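Endo-xylogalacturonan hydrolase A (Aspergillus tubingensis, PDB 4C2L) degrades xylogalacturonan in the hairy regions of pectin, acting as a secreted glycoside hydrolase of family 28 that requires a xylose-substituted galacturonic acid backbone. Local coordinates at residues A[166-172]-A[197-203]; A[328-334]-A[357-363]; A[344-348]-A[371-375]. All coordinates share one frame; numbering follows the deposited sequence.

All three contacts join neighbouring turns of one parallel beta-helix and are partly buried. Interaction 1 is the most central, its centre about 12 Å from that of the chain, and has a regular backbone ladder with apolar side chains inside and mostly polar ones outside. Interactions 2 and 3 lie toward the C-terminal end and carry several exposed residues. In interaction 2 the ladder is interrupted by a water and ends at a proline, over phenylalanine and valine. Interaction 3, in the sheet of strand 368-372, has barely any ladder and relies on an asparagine amide beside two disulfides. Interactions 2 and 3 alternate along the chain without touching: 344-348 comes before strand 350-358, whose end belongs to 357-363, and strand 368-372 follows.

Interaction 1 of 3, residues A[166-172]-A[197-203]; sequences TNVVFSN and TYVTITE
The ring of Y198 takes the hydroxyl of T166 at its edge, in the ring plane, with OG1 of T166 3.6 Å from CD2 of Y198. The amide of N167 runs alongside it, pointing the same way and turned 28° from the ring; its OD1 lies 3.5 Å from CB of Y198. Beyond this pair Y198 meets the ring of Y221 almost in parallel and touches a sugar of an attached glycan. The second ring, F170, has the carbonyl oxygen of T200 and CG1 of V199 at its edge, while CG1 of I201 comes obliquely to within 3.9 Å of CD1 of F170. F191 packs edge-to-face with F170, on the inner side, where V168 and V199 also point.

T166 OG1 and T197 OG1 share a 2.9 Å hydrogen bond. T197 can offer its oxygen because OG1 sits between the backbone N and the carbonyl carbon (chi1 57°), aimed at the neighbouring strand. T202 OG1, on the same outer face, is instead bound to the carbonyl of D225.

The axes of strands 168-171 and 199-202 come within 4.7 Å and run nearly parallel. F170 spends both backbone groups on strand 199-202, bracketing I201: its N reaches O of T200 at 2.8 Å, and its O receives N of T202 at 2.9 Å. At either end the chains turn with positive phi, N167 over Y198 and N172 over E203, with OD1 of N172 3.5 Å from CB of E203. Corners stacked this way, in consecutive PbH1 repeats, are the hallmark of the right-handed parallel beta-helix of GH28 enzymes.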
loop_
_atom_site.group_PDB
_atom_site.type_symbol
_atom_site.label_atom_id
_atom_site.label_comp_id
_atom_site.label_asym_id
_atom_site.label_seq_id
_atom_site.Cartn_x
_atom_site.Cartn_y
_atom_site.Cartn_z
ATOM N N THR A 166 -14.753 -7.784 0.925
ATOM C CA THR A 166 -14.996 -7.647 2.359
ATOM C C THR A 166 -14.325 -8.765 3.142
ATOM O O THR A 166 -14.210 -9.882 2.649
ATOM C CB THR A 166 -16.511 -7.564 2.690
ATOM O OG1 THR A 166 -16.677 -7.294 4.090
ATOM C CG2 THR A 166 -17.208 -8.862 2.362
ATOM N N ASN A 167 -13.863 -8.461 4.353
ATOM C CA ASN A 167 -13.207 -9.453 5.215
ATOM C C ASN A 167 -11.941 -10.020 4.556
ATOM O O ASN A 167 -11.888 -11.204 4.177
ATOM C CB ASN A 167 -14.145 -10.616 5.596
ATOM C CG ASN A 167 -15.471 -10.151 6.187
ATOM O OD1 ASN A 167 -15.519 -9.213 6.986
ATOM N ND2 ASN A 167 -16.555 -10.833 5.817
ATOM N N VAL A 168 -10.942 -9.161 4.398
ATOM C CA VAL A 168 -9.684 -9.535 3.780
ATOM C C VAL A 168 -8.604 -9.352 4.837
ATOM O O VAL A 168 -8.498 -8.278 5.451
ATOM C CB VAL A 168 -9.380 -8.634 2.573
ATOM C CG1 VAL A 168 -8.068 -9.035 1.907
ATOM C CG2 VAL A 168 -10.538 -8.710 1.578
ATOM N N VAL A 169 -7.802 -10.392 5.043
ATOM C CA VAL A 169 -6.753 -10.326 6.058
ATOM C C VAL A 169 -5.394 -10.677 5.472
ATOM O O VAL A 169 -5.241 -11.743 4.872
ATOM C CB VAL A 169 -7.053 -11.261 7.258
ATOM C CG1 VAL A 169 -5.918 -11.188 8.270
ATOM C CG2 VAL A 169 -8.367 -10.881 7.920
ATOM N N PHE A 170 -4.423 -9.778 5.651
ATOM C CA PHE A 170 -3.030 -10.007 5.263
ATOM C C PHE A 170 -2.266 -10.166 6.564
ATOM O O PHE A 170 -2.287 -9.265 7.399
ATOM C CB PHE A 170 -2.453 -8.796 4.520
ATOM C CG PHE A 170 -3.144 -8.476 3.218
ATOM C CD1 PHE A 170 -4.237 -7.611 3.192
ATOM C CD2 PHE A 170 -2.681 -8.999 2.017
ATOM C CE1 PHE A 170 -4.866 -7.280 1.989
ATOM C CE2 PHE A 170 -3.310 -8.688 0.805
ATOM C CZ PHE A 170 -4.407 -7.823 0.795
ATOM N N SER A 171 -1.600 -11.304 6.746
ATOM C CA SER A 171 -0.883 -11.549 8.008
ATOM C C SER A 171 0.497 -12.151 7.796
ATOM O O SER A 171 0.662 -13.016 6.945
ATOM C CB SER A 171 -1.719 -12.508 8.882
ATOM O OG SER A 171 -1.039 -12.774 10.079
ATOM N N ASN A 172 1.480 -11.723 8.594
ATOM C CA ASN A 172 2.796 -12.360 8.580
ATOM C C ASN A 172 3.410 -12.391 7.179
ATOM O O ASN A 172 3.819 -13.448 6.690
ATOM C CB ASN A 172 2.689 -13.790 9.136
ATOM C CG ASN A 172 2.390 -13.804 10.618
ATOM O OD1 ASN A 172 2.950 -13.006 11.367
ATOM N ND2 ASN A 172 1.511 -14.692 11.041
ATOM N N THR A 197 -14.430 -3.262 2.725
ATOM C CA THR A 197 -14.718 -3.143 4.154
ATOM C C THR A 197 -14.058 -4.285 4.907
ATOM O O THR A 197 -13.976 -5.400 4.393
ATOM C CB THR A 197 -16.237 -3.168 4.437
ATOM O OG1 THR A 197 -16.793 -4.374 3.903
ATOM C CG2 THR A 197 -16.925 -1.966 3.804
ATOM N N TYR A 198 -13.610 -3.999 6.126
ATOM C CA TYR A 198 -13.046 -4.989 7.040
ATOM C C TYR A 198 -11.803 -5.643 6.446
ATOM O O TYR A 198 -11.710 -6.872 6.307
ATOM C CB TYR A 198 -14.099 -6.018 7.484
ATOM C CG TYR A 198 -15.389 -5.357 7.924
ATOM C CD1 TYR A 198 -15.448 -4.601 9.101
ATOM C CD2 TYR A 198 -16.543 -5.481 7.160
ATOM C CE1 TYR A 198 -16.631 -3.980 9.490
ATOM C CE2 TYR A 198 -17.733 -4.877 7.546
ATOM C CZ TYR A 198 -17.767 -4.127 8.704
ATOM O OH TYR A 198 -18.963 -3.521 9.062
ATOM N N VAL A 199 -10.854 -4.793 6.083
ATOM C CA VAL A 199 -9.530 -5.237 5.670
ATOM C C VAL A 199 -8.606 -5.098 6.876
ATOM O O VAL A 199 -8.610 -4.065 7.559
ATOM C CB VAL A 199 -9.001 -4.399 4.482
ATOM C CG1 VAL A 199 -7.552 -4.751 4.165
ATOM C CG2 VAL A 199 -9.874 -4.618 3.245
ATOM N N THR A 200 -7.826 -6.141 7.138
ATOM C CA THR A 200 -6.833 -6.108 8.208
ATOM C C THR A 200 -5.456 -6.443 7.646
ATOM O O THR A 200 -5.305 -7.383 6.851
ATOM C CB THR A 200 -7.189 -7.088 9.342
ATOM O OG1 THR A 200 -8.443 -6.706 9.924
ATOM C CG2 THR A 200 -6.111 -7.072 10.444
ATOM N N ILE A 201 -4.466 -5.666 8.061
ATOM C CA ILE A 201 -3.082 -5.887 7.667
ATOM C C ILE A 201 -2.317 -5.965 8.974
ATOM O O ILE A 201 -2.330 -5.012 9.748
ATOM C CB ILE A 201 -2.540 -4.709 6.825
ATOM C CG1 ILE A 201 -3.315 -4.599 5.515
ATOM C CG2 ILE A 201 -1.044 -4.893 6.537
ATOM C CD1 ILE A 201 -3.166 -3.259 4.830
ATOM N N THR A 202 -1.664 -7.097 9.228
ATOM C CA THR A 202 -1.018 -7.256 10.532
ATOM C C THR A 202 0.247 -8.074 10.452
ATOM O O THR A 202 0.302 -9.085 9.727
ATOM C CB THR A 202 -2.003 -7.831 11.584
ATOM O OG1 THR A 202 -1.353 -7.882 12.862
ATOM C CG2 THR A 202 -2.481 -9.242 11.192
ATOM N N GLU A 203 1.253 -7.627 11.197
ATOM C CA GLU A 203 2.559 -8.300 11.286
ATOM C C GLU A 203 3.181 -8.440 9.901
ATOM O O GLU A 203 3.434 -9.540 9.397
ATOM C CB GLU A 203 2.441 -9.641 12.013
ATOM C CG GLU A 203 1.945 -9.472 13.449
ATOM C CD GLU A 203 2.959 -8.831 14.393
ATOM O OE1 GLU A 203 4.176 -8.856 14.109
ATOM O OE2 GLU A 203 2.526 -8.309 15.461
#

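Interaction 2 of 3, residues A[328-334]-A[357-363]; sequences FSGTTSD and GFDVKAP
The shortest bond here runs from N of D359 to O of F328, 2.8 Å long and close to straight, with 166° at the hydrogen. It continues a parallel ladder in which F328 N also reaches back to the carbonyl of G357. The next rung would join G330 N to O of D359, but a water has come between them: it accepts from G330 N at 2.9 Å and donates to D359 O at 3.1 Å. The chain turns a corner at G330, whose backbone angles would press a CB against the carbonyl before it. Past the water the ladder resumes in the same register, with K361 N on G330 O (3.1 Å) and T332 N on K361 O (3.0 Å).

Beneath the backbone, V360 spreads its two methyls between the two segments. CG1, anti to the backbone N (chi1 -175°), meets CG2 of T332 at 3.9 Å, the two side chains crossing at about a right angle; CG2 lies 3.7 Å from CB of F328. The F358 ring sets CD1 against that same CB. The F328 ring turns away from F358 to stack on F289 of the preceding turn, and V340 and A297 pack from across the interior.

At the far end P363 meets the chain with carbon: its CD packs against the carbonyl oxygens of both T332 and S333, and its CG against that of T332 and, at 3.3 Å, OD1 of D334. S333 OG looks elsewhere, to D295. Lacking an N-H, P363 cannot supply the next rung to T332 O, so the chemistry implies a ladder that ends here in van der Waals contact.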
loop_
_atom_site.group_PDB
_atom_site.type_symbol
_atom_site.label_atom_id
_atom_site.label_comp_id
_atom_site.label_asym_id
_atom_site.label_seq_id
_atom_site.Cartn_x
_atom_site.Cartn_y
_atom_site.Cartn_z
ATOM N N PHE A 328 3.640 9.267 18.790
ATOM C CA PHE A 328 4.697 9.206 17.798
ATOM C C PHE A 328 6.017 9.484 18.508
ATOM O O PHE A 328 6.130 10.448 19.280
ATOM C CB PHE A 328 4.498 10.253 16.704
ATOM C CG PHE A 328 3.597 9.813 15.574
ATOM C CD1 PHE A 328 2.361 9.216 15.823
ATOM C CD2 PHE A 328 3.982 10.037 14.250
ATOM C CE1 PHE A 328 1.531 8.832 14.772
ATOM C CE2 PHE A 328 3.153 9.663 13.194
ATOM C CZ PHE A 328 1.930 9.056 13.455
ATOM N N SER A 329 7.017 8.664 18.227
ATOM C CA SER A 329 8.342 8.915 18.780
ATOM C C SER A 329 9.425 8.718 17.733
ATOM O O SER A 329 9.157 8.233 16.627
ATOM C CB SER A 329 8.577 8.030 20.001
ATOM O OG SER A 329 8.507 6.658 19.643
ATOM N N GLY A 330 10.643 9.112 18.080
ATOM C CA GLY A 330 11.783 8.924 17.212
ATOM C C GLY A 330 12.362 10.211 16.681
ATOM O O GLY A 330 12.103 11.297 17.215
ATOM N N THR A 331 13.147 10.075 15.619
ATOM C CA THR A 331 13.956 11.149 15.083
ATOM C C THR A 331 13.771 11.176 13.583
ATOM O O THR A 331 13.863 10.133 12.923
ATOM C CB THR A 331 15.458 10.915 15.404
ATOM O OG1 THR A 331 15.596 10.571 16.789
ATOM C CG2 THR A 331 16.283 12.151 15.121
ATOM N N THR A 332 13.522 12.367 13.047
ATOM C CA THR A 332 13.439 12.553 11.608
ATOM C C THR A 332 14.839 12.616 10.986
ATOM O O THR A 332 15.846 12.605 11.694
ATOM C CB THR A 332 12.645 13.817 11.226
ATOM O OG1 THR A 332 13.174 14.955 11.926
ATOM C CG2 THR A 332 11.151 13.654 11.563
ATOM N N SER A 333 14.879 12.684 9.662
ATOM C CA SER A 333 16.115 12.839 8.915
ATOM C C SER A 333 16.623 14.282 8.971
ATOM O O SER A 333 15.944 15.170 9.491
ATOM C CB SER A 333 15.874 12.461 7.455
ATOM O OG SER A 333 15.156 13.488 6.797
ATOM N N ASP A 334 17.804 14.505 8.393
ATOM C CA ASP A 334 18.383 15.842 8.231
ATOM C C ASP A 334 17.607 16.713 7.259
ATOM O O ASP A 334 17.741 17.930 7.283
ATOM C CB ASP A 334 19.815 15.742 7.680
ATOM C CG ASP A 334 20.775 15.110 8.648
ATOM O OD1 ASP A 334 20.605 15.270 9.878
ATOM O OD2 ASP A 334 21.728 14.453 8.171
ATOM N N GLY A 357 0.998 13.036 22.564
ATOM C CA GLY A 357 2.189 12.198 22.715
ATOM C C GLY A 357 3.095 12.266 21.500
ATOM O O GLY A 357 3.624 11.242 21.040
ATOM N N PHE A 358 3.270 13.468 20.964
ATOM C CA PHE A 358 4.085 13.660 19.781
ATOM C C PHE A 358 5.485 14.032 20.243
ATOM O O PHE A 358 5.752 15.190 20.555
ATOM C CB PHE A 358 3.481 14.768 18.923
ATOM C CG PHE A 358 4.071 14.879 17.549
ATOM C CD1 PHE A 358 3.676 14.016 16.535
ATOM C CD2 PHE A 358 4.995 15.875 17.261
ATOM C CE1 PHE A 358 4.208 14.132 15.261
ATOM C CE2 PHE A 358 5.533 16.002 15.988
ATOM C CZ PHE A 358 5.137 15.127 14.986
ATOM N N ASP A 359 6.370 13.041 20.296
ATOM C CA ASP A 359 7.684 13.210 20.922
ATOM C C ASP A 359 8.816 13.144 19.908
ATOM O O ASP A 359 9.954 12.852 20.255
ATOM C CB ASP A 359 7.888 12.154 22.011
ATOM C CG ASP A 359 6.949 12.345 23.202
ATOM O OD1 ASP A 359 6.381 13.450 23.358
ATOM O OD2 ASP A 359 6.776 11.386 23.987
ATOM N N VAL A 360 8.499 13.444 18.660
ATOM C CA VAL A 360 9.457 13.365 17.571
ATOM C C VAL A 360 10.343 14.604 17.481
ATOM O O VAL A 360 9.867 15.738 17.583
ATOM C CB VAL A 360 8.726 13.108 16.230
ATOM C CG1 VAL A 360 9.726 12.909 15.104
ATOM C CG2 VAL A 360 7.847 11.877 16.358
ATOM N N LYS A 361 11.642 14.380 17.300
ATOM C CA LYS A 361 12.599 15.469 17.148
ATOM C C LYS A 361 13.389 15.330 15.861
ATOM O O LYS A 361 13.561 14.221 15.353
ATOM C CB LYS A 361 13.556 15.489 18.348
ATOM C CG LYS A 361 12.902 15.965 19.640
ATOM C CD LYS A 361 13.797 15.731 20.848
ATOM C CE LYS A 361 13.450 16.685 21.986
ATOM N NZ LYS A 361 11.984 16.780 22.243
ATOM N N ALA A 362 13.867 16.456 15.340
ATOM C CA ALA A 362 14.818 16.468 14.241
ATOM C C ALA A 362 16.211 16.106 14.816
ATOM O O ALA A 362 16.369 16.083 16.030
ATOM C CB ALA A 362 14.821 17.831 13.575
ATOM N N PRO A 363 17.192 15.774 13.956
ATOM C CA PRO A 363 18.540 15.443 14.458
ATOM C C PRO A 363 19.162 16.527 15.361
ATOM O O PRO A 363 19.845 16.194 16.330
ATOM C CB PRO A 363 19.340 15.266 13.168
ATOM C CG PRO A 363 18.326 14.675 12.226
ATOM C CD PRO A 363 17.079 15.478 12.513
HETATM O O HOH W 1 11.339 10.078 20.729
#

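Interaction 3 of 3, residues A[344-348]-A[371-375]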
loop_
_atom_site.group_PDB
_atom_site.type_symbol
_atom_site.label_atom_id
_atom_site.label_comp_id
_atom_site.label_asym_id
_atom_site.label_seq_id
_atom_site.Cartn_x
_atom_site.Cartn_y
_atom_site.Cartn_z
ATOM N N ASP A 344 -0.310 21.103 6.055
ATOM C CA ASP A 344 -0.855 22.103 5.160
ATOM C C ASP A 344 -2.334 21.824 4.846
ATOM O O ASP A 344 -2.670 21.381 3.744
ATOM C CB ASP A 344 -0.030 22.203 3.867
ATOM C CG ASP A 344 -0.293 23.501 3.113
ATOM O OD1 ASP A 344 -0.404 24.556 3.776
ATOM O OD2 ASP A 344 -0.386 23.477 1.870
ATOM N N CYS A 345 -3.215 22.086 5.811
ATOM C CA CYS A 345 -4.650 21.903 5.559
ATOM C C CYS A 345 -5.169 22.937 4.552
ATOM O O CYS A 345 -4.615 24.031 4.449
ATOM C CB CYS A 345 -5.456 21.952 6.858
ATOM S SG CYS A 345 -5.521 20.326 7.657
ATOM N N GLY A 346 -6.222 22.573 3.823
ATOM C CA GLY A 346 -6.780 23.432 2.782
ATOM C C GLY A 346 -7.483 24.644 3.373
ATOM O O GLY A 346 -8.007 24.590 4.480
ATOM N N ALA A 347 -7.478 25.740 2.628
ATOM C CA ALA A 347 -8.040 27.001 3.117
ATOM C C ALA A 347 -9.541 26.935 3.339
ATOM O O ALA A 347 -10.063 27.607 4.231
ATOM C CB ALA A 347 -7.702 28.134 2.159
ATOM N N ASP A 348 -10.235 26.139 2.530
ATOM C CA ASP A 348 -11.689 26.028 2.620
ATOM C C ASP A 348 -12.163 24.711 3.209
ATOM O O ASP A 348 -13.339 24.364 3.099
ATOM C CB ASP A 348 -12.319 26.186 1.237
ATOM C CG ASP A 348 -12.179 27.587 0.689
ATOM O OD1 ASP A 348 -11.591 28.448 1.381
ATOM O OD2 ASP A 348 -12.653 27.812 -0.442
ATOM N N CYS A 371 2.319 24.695 10.022
ATOM C CA CYS A 371 0.856 24.564 9.958
ATOM C C CYS A 371 0.214 25.622 9.083
ATOM O O CYS A 371 0.667 26.773 9.044
ATOM C CB CYS A 371 0.234 24.696 11.344
ATOM S SG CYS A 371 0.777 23.522 12.597
ATOM N N ALA A 372 -0.847 25.222 8.388
ATOM C CA ALA A 372 -1.770 26.159 7.770
ATOM C C ALA A 372 -3.171 25.612 7.992
ATOM O O ALA A 372 -3.410 24.414 7.792
ATOM C CB ALA A 372 -1.483 26.306 6.283
ATOM N N ASN A 373 -4.083 26.474 8.456
ATOM C CA ASN A 373 -5.501 26.114 8.599
ATOM C C ASN A 373 -5.765 24.979 9.589
ATOM O O ASN A 373 -6.716 24.215 9.431
ATOM C CB ASN A 373 -6.124 25.805 7.229
ATOM C CG ASN A 373 -5.976 26.949 6.264
ATOM O OD1 ASN A 373 -6.546 28.028 6.485
ATOM N ND2 ASN A 373 -5.205 26.742 5.193
ATOM N N THR A 374 -4.915 24.895 10.610
ATOM C CA THR A 374 -5.039 23.896 11.653
ATOM C C THR A 374 -5.873 24.455 12.796
ATOM O O THR A 374 -5.905 25.676 13.004
ATOM C CB THR A 374 -3.656 23.450 12.184
ATOM O OG1 THR A 374 -2.877 24.604 12.516
ATOM C CG2 THR A 374 -2.902 22.628 11.119
ATOM N N PRO A 375 -6.563 23.579 13.527
ATOM C CA PRO A 375 -7.522 24.001 14.554
ATOM C C PRO A 375 -6.862 24.454 15.861
ATOM O O PRO A 375 -5.708 24.128 16.138
ATOM C CB PRO A 375 -8.330 22.733 14.813
ATOM C CG PRO A 375 -7.386 21.619 14.501
ATOM C CD PRO A 375 -6.550 22.112 13.362
#
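Two hydrogen bonds cross between C345 and its neighbours A372 and N373. The sounder one comes from the side-chain amide: ND2 of N373 gives to O of C345 at 2.9 Å, with 156° at the hydrogen. It approaches from above the carbonyl plane, 41° out of it, and so misses the lone-pair direction. The other is a backbone bond, N of C345 to O of A372 at 3.1 Å, and it is weak because it is badly bent. A372 is also tied by a backbone bond to L343, which makes it the parallel partner of D344.

That pairing belongs to the sheet containing strands 339-344 and 368-372, close to the C-terminal end of the parallel beta-helix. Right after it the two segments leave their strands: N373 turns with positive phi, in the left-handed region, and 344-348 runs into the loop before strand 350-358.

Three further contacts are van der Waals. N373 CG stands anti to its carbonyl carbon (chi1 -57°), which carries the amide alongside G346 and A347: CB of N373 is 3.5 Å from O of G346, and ND2 of N373 is 3.5 Å from CA of A347. CB of C345 lies 3.3 Å from O of A372. OD1 of D344 rests against CB of A372 at 3.2 Å.

Charge enters through OD2 of D344, which lies near the C-terminal carboxylate of G388, a proximity that might raise the affinity of one of them for a proton.

Each segment also carries a disulfide to a residue outside the contact, C345 to C351 and C371 to C382.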